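Local coordinates for Polyphosphate:AMP phosphotransferase (Pseudomonas aeruginosa PAO1, PDB 3CZP), which transfers phosphate from inorganic polyphosphate to AMP, making ADP, and acts less efficiently on GMP, as a magnesium-dependent homodimeric kinase, at residues 109-121 and 191-203. Residues are numbered along the deposited sequence; the frame is centred on the assembly and turned at random.
Sequences NWYSQMLYARVEG and RFVHYGERVLRRT
R118 places CG anti to its backbone N (chi1 -169°) and then bends at chi2 (63°), which sets CG over the ring of Y195; the two side chains cross at about a right angle. Within the P-loop kinase-like fold of the first PPK2 domain, helix 110-119 packs here on the 191-203 part of helix 186-203, the segment axes 9.7 Å apart at closest approach and 132° between their N-to-C directions. R118 CG stands over the centre of the Y195 ring in a CH-pi contact, 3.5 Å from the centroid, and H194 CD2 lies on the opposite ring face. The R118 guanidinium, tilted from that ring, carries Y195 OH over the centre of one face, where its N-H groups point poorly for bonding. L115 is the knob of the interface: it enters a hole formed by F192, Y195, G196 and V199, with CD2 3.7 Å from both Y195 CB and G196 N. W153 of strand 148-155 in the parallel sheet also touches L115. V119 CG2 packs against the F192 backbone, 3.7 Å from CA, and the F192 ring meets W183 edge-to-face. At the other end Y111 CD1 lies 3.4 Å from V199 CG1, and the Y111 hydroxyl is hydrogen-bonded to E139 and K151. T203 OG1 turns back onto its own helix, donating to V199 O at 2.6 Å from above the carbonyl plane, while T203 CB approaches Y111 OH to 3.4 Å.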
# COMPACT_ATOMS: atom_id res chain seq x y z
N ASN A 109 14.57 -4.71 -13.89
CA ASN A 109 14.79 -3.77 -12.82
C ASN A 109 15.36 -2.47 -13.46
O ASN A 109 15.26 -2.26 -14.66
CB ASN A 109 15.70 -4.42 -11.77
CG ASN A 109 16.95 -5.02 -12.41
OD1 ASN A 109 17.68 -4.34 -13.15
ND2 ASN A 109 17.17 -6.27 -12.18
N TRP A 110 15.98 -1.62 -12.68
CA TRP A 110 16.52 -0.36 -13.21
C TRP A 110 17.63 -0.57 -14.30
O TRP A 110 17.68 0.15 -15.26
CB TRP A 110 16.97 0.51 -12.04
CG TRP A 110 17.66 -0.16 -10.91
CD1 TRP A 110 18.98 -0.30 -10.75
CD2 TRP A 110 17.04 -0.79 -9.76
NE1 TRP A 110 19.25 -0.93 -9.58
CE2 TRP A 110 18.08 -1.26 -8.95
CE3 TRP A 110 15.72 -1.00 -9.34
CZ2 TRP A 110 17.85 -1.89 -7.72
CZ3 TRP A 110 15.49 -1.66 -8.14
CH2 TRP A 110 16.55 -2.11 -7.36
N TYR A 111 18.44 -1.61 -14.19
CA TYR A 111 19.43 -1.97 -15.20
C TYR A 111 18.87 -2.37 -16.54
O TYR A 111 19.35 -1.90 -17.57
CB TYR A 111 20.34 -3.05 -14.66
CG TYR A 111 21.11 -2.59 -13.47
CD1 TYR A 111 22.04 -1.56 -13.59
CD2 TYR A 111 20.90 -3.13 -12.24
CE1 TYR A 111 22.75 -1.10 -12.51
CE2 TYR A 111 21.60 -2.68 -11.15
CZ TYR A 111 22.57 -1.67 -11.31
OH TYR A 111 23.30 -1.20 -10.20
N SER A 112 17.85 -3.22 -16.54
CA SER A 112 17.17 -3.59 -17.78
C SER A 112 16.63 -2.34 -18.43
O SER A 112 16.76 -2.14 -19.61
CB SER A 112 16.01 -4.57 -17.54
OG SER A 112 16.33 -5.52 -16.53
N GLN A 113 15.99 -1.48 -17.64
CA GLN A 113 15.47 -0.24 -18.17
C GLN A 113 16.52 0.62 -18.87
O GLN A 113 16.35 0.95 -20.06
CB GLN A 113 14.78 0.56 -17.06
CG GLN A 113 13.49 -0.11 -16.49
CD GLN A 113 12.72 0.82 -15.58
OE1 GLN A 113 13.33 1.65 -14.90
NE2 GLN A 113 11.39 0.66 -15.53
N MSE A 114 17.62 0.96 -18.18
CA MSE A 114 18.70 1.80 -18.77
C MSE A 114 19.47 1.16 -19.97
O MSE A 114 19.77 1.84 -20.94
CB MSE A 114 19.64 2.30 -17.67
CG MSE A 114 20.69 1.37 -17.23
SE MSE A 114 21.78 1.99 -15.76
CE MSE A 114 20.46 2.06 -14.25
N LEU A 115 19.72 -0.16 -19.93
CA LEU A 115 20.39 -0.87 -21.01
C LEU A 115 19.50 -0.94 -22.22
O LEU A 115 19.93 -0.68 -23.33
CB LEU A 115 20.80 -2.29 -20.58
CG LEU A 115 21.97 -2.28 -19.61
CD1 LEU A 115 22.16 -3.67 -19.01
CD2 LEU A 115 23.26 -1.79 -20.30
N TYR A 116 18.24 -1.31 -22.02
CA TYR A 116 17.31 -1.34 -23.15
C TYR A 116 17.19 0.04 -23.79
O TYR A 116 17.26 0.18 -25.02
CB TYR A 116 15.97 -1.89 -22.69
CG TYR A 116 14.85 -1.73 -23.69
CD1 TYR A 116 14.72 -2.61 -24.79
CD2 TYR A 116 13.92 -0.67 -23.57
CE1 TYR A 116 13.67 -2.44 -25.72
CE2 TYR A 116 12.89 -0.49 -24.50
CZ TYR A 116 12.77 -1.37 -25.56
OH TYR A 116 11.72 -1.20 -26.45
N ALA A 117 17.06 1.07 -22.96
CA ALA A 117 16.86 2.43 -23.43
C ALA A 117 18.04 2.91 -24.33
O ALA A 117 17.85 3.47 -25.46
CB ALA A 117 16.60 3.39 -22.20
N ARG A 118 19.24 2.56 -23.90
CA ARG A 118 20.48 2.96 -24.61
C ARG A 118 20.68 2.13 -25.86
O ARG A 118 20.89 2.69 -26.94
CB ARG A 118 21.65 2.87 -23.66
CG ARG A 118 22.93 3.47 -24.10
CD ARG A 118 22.77 4.91 -24.29
NE ARG A 118 23.89 5.53 -24.89
CZ ARG A 118 23.97 5.91 -26.16
NH1 ARG A 118 22.97 5.65 -27.02
NH2 ARG A 118 25.08 6.52 -26.58
N VAL A 119 20.53 0.81 -25.76
CA VAL A 119 20.73 -0.07 -26.89
C VAL A 119 19.75 0.27 -28.01
O VAL A 119 20.11 0.25 -29.17
CB VAL A 119 20.61 -1.57 -26.50
CG1 VAL A 119 20.52 -2.46 -27.77
CG2 VAL A 119 21.81 -2.00 -25.57
N GLU A 120 18.54 0.69 -27.64
CA GLU A 120 17.51 1.07 -28.60
C GLU A 120 17.58 2.52 -29.08
O GLU A 120 16.84 2.92 -29.98
CB GLU A 120 16.15 0.82 -27.97
CG GLU A 120 15.83 -0.65 -27.85
CD GLU A 120 15.51 -1.26 -29.21
OE1 GLU A 120 14.39 -1.07 -29.72
OE2 GLU A 120 16.39 -1.90 -29.79
N GLY A 121 18.48 3.29 -28.49
CA GLY A 121 18.62 4.69 -28.86
C GLY A 121 17.58 5.63 -28.30
O GLY A 121 17.45 6.76 -28.77
N ARG A 191 26.17 -4.38 -28.64
CA ARG A 191 25.93 -3.12 -27.93
C ARG A 191 25.52 -3.34 -26.52
O ARG A 191 25.94 -2.60 -25.64
CB ARG A 191 24.91 -2.23 -28.66
CG ARG A 191 25.39 -1.87 -30.04
CD ARG A 191 24.37 -1.02 -30.78
NE ARG A 191 24.16 0.22 -30.04
CZ ARG A 191 23.05 0.94 -30.05
NH1 ARG A 191 22.98 2.08 -29.34
NH2 ARG A 191 22.01 0.51 -30.76
N PHE A 192 24.70 -4.37 -26.29
CA PHE A 192 24.28 -4.73 -24.97
C PHE A 192 25.47 -5.00 -24.03
O PHE A 192 25.48 -4.56 -22.85
CB PHE A 192 23.42 -5.97 -25.03
CG PHE A 192 22.59 -6.17 -23.82
CD1 PHE A 192 21.41 -5.47 -23.67
CD2 PHE A 192 23.01 -7.06 -22.81
CE1 PHE A 192 20.64 -5.66 -22.55
CE2 PHE A 192 22.25 -7.26 -21.70
CZ PHE A 192 21.05 -6.57 -21.56
N VAL A 193 26.44 -5.74 -24.55
CA VAL A 193 27.58 -6.13 -23.74
C VAL A 193 28.54 -4.96 -23.60
O VAL A 193 29.21 -4.85 -22.58
CB VAL A 193 28.31 -7.41 -24.22
CG1 VAL A 193 27.44 -8.70 -23.93
CG2 VAL A 193 28.77 -7.29 -25.66
N HIS A 194 28.63 -4.09 -24.60
CA HIS A 194 29.43 -2.83 -24.51
C HIS A 194 28.93 -1.93 -23.39
O HIS A 194 29.68 -1.50 -22.50
CB HIS A 194 29.42 -2.11 -25.88
CG HIS A 194 29.92 -0.71 -25.84
ND1 HIS A 194 31.26 -0.40 -25.85
CD2 HIS A 194 29.26 0.47 -25.83
CE1 HIS A 194 31.40 0.92 -25.83
NE2 HIS A 194 30.20 1.47 -25.85
N TYR A 195 27.64 -1.67 -23.39
CA TYR A 195 27.06 -0.89 -22.31
C TYR A 195 27.02 -1.65 -20.97
O TYR A 195 27.23 -1.03 -19.91
CB TYR A 195 25.67 -0.35 -22.70
CG TYR A 195 25.76 0.68 -23.78
CD1 TYR A 195 26.45 1.88 -23.56
CD2 TYR A 195 25.16 0.48 -25.04
CE1 TYR A 195 26.56 2.85 -24.57
CE2 TYR A 195 25.28 1.43 -26.03
CZ TYR A 195 25.95 2.61 -25.78
OH TYR A 195 26.05 3.53 -26.75
N GLY A 196 26.73 -2.96 -21.02
CA GLY A 196 26.77 -3.80 -19.81
C GLY A 196 28.13 -3.69 -19.10
O GLY A 196 28.21 -3.53 -17.87
N GLU A 197 29.19 -3.64 -19.87
CA GLU A 197 30.49 -3.44 -19.27
C GLU A 197 30.64 -2.15 -18.47
O GLU A 197 31.25 -2.13 -17.37
CB GLU A 197 31.58 -3.56 -20.32
CG GLU A 197 32.96 -3.51 -19.73
CD GLU A 197 33.92 -4.31 -20.59
OE1 GLU A 197 34.26 -3.77 -21.64
OE2 GLU A 197 34.25 -5.47 -20.26
N ARG A 198 30.13 -1.06 -19.04
CA ARG A 198 30.17 0.26 -18.44
C ARG A 198 29.28 0.31 -17.20
O ARG A 198 29.71 0.76 -16.15
CB ARG A 198 29.73 1.30 -19.47
CG ARG A 198 29.86 2.74 -19.04
CD ARG A 198 29.39 3.71 -20.14
NE ARG A 198 30.19 3.41 -21.31
CZ ARG A 198 31.05 4.22 -21.93
NH1 ARG A 198 31.18 5.49 -21.57
NH2 ARG A 198 31.75 3.72 -22.97
N VAL A 199 28.06 -0.20 -17.30
CA VAL A 199 27.17 -0.33 -16.12
C VAL A 199 27.74 -1.13 -14.99
O VAL A 199 27.72 -0.68 -13.83
CB VAL A 199 25.75 -0.90 -16.54
CG1 VAL A 199 24.92 -1.21 -15.38
CG2 VAL A 199 25.01 0.13 -17.47
N LEU A 200 28.28 -2.32 -15.31
CA LEU A 200 28.81 -3.23 -14.32
C LEU A 200 30.08 -2.70 -13.60
O LEU A 200 30.17 -2.74 -12.39
CB LEU A 200 29.05 -4.64 -14.94
CG LEU A 200 27.85 -5.61 -14.76
CD1 LEU A 200 26.51 -5.05 -15.32
CD2 LEU A 200 28.21 -6.95 -15.38
N ARG A 201 31.01 -2.12 -14.34
CA ARG A 201 32.18 -1.53 -13.74
C ARG A 201 31.84 -0.47 -12.71
O ARG A 201 32.46 -0.38 -11.62
CB ARG A 201 33.09 -0.98 -14.86
CG ARG A 201 34.25 -0.04 -14.43
CD ARG A 201 35.34 -0.78 -13.62
NE ARG A 201 36.36 0.19 -13.22
CZ ARG A 201 37.43 0.50 -13.93
NH1 ARG A 201 38.28 1.42 -13.45
NH2 ARG A 201 37.63 -0.11 -15.12
N ARG A 202 30.87 0.37 -13.06
CA ARG A 202 30.52 1.52 -12.25
C ARG A 202 29.66 1.21 -11.02
O ARG A 202 29.61 1.98 -10.06
CB ARG A 202 29.84 2.58 -13.15
CG ARG A 202 30.74 3.02 -14.27
CD ARG A 202 30.26 4.22 -15.00
NE ARG A 202 31.13 4.55 -16.13
CZ ARG A 202 30.93 5.57 -16.95
NH1 ARG A 202 31.79 5.78 -17.95
NH2 ARG A 202 29.90 6.38 -16.78
N THR A 203 28.96 0.08 -11.05
CA THR A 203 27.99 -0.25 -10.01
C THR A 203 28.34 -1.50 -9.24
O THR A 203 27.56 -1.93 -8.37
CB THR A 203 26.58 -0.37 -10.61
OG1 THR A 203 26.58 -1.43 -11.56
CG2 THR A 203 26.14 0.98 -11.24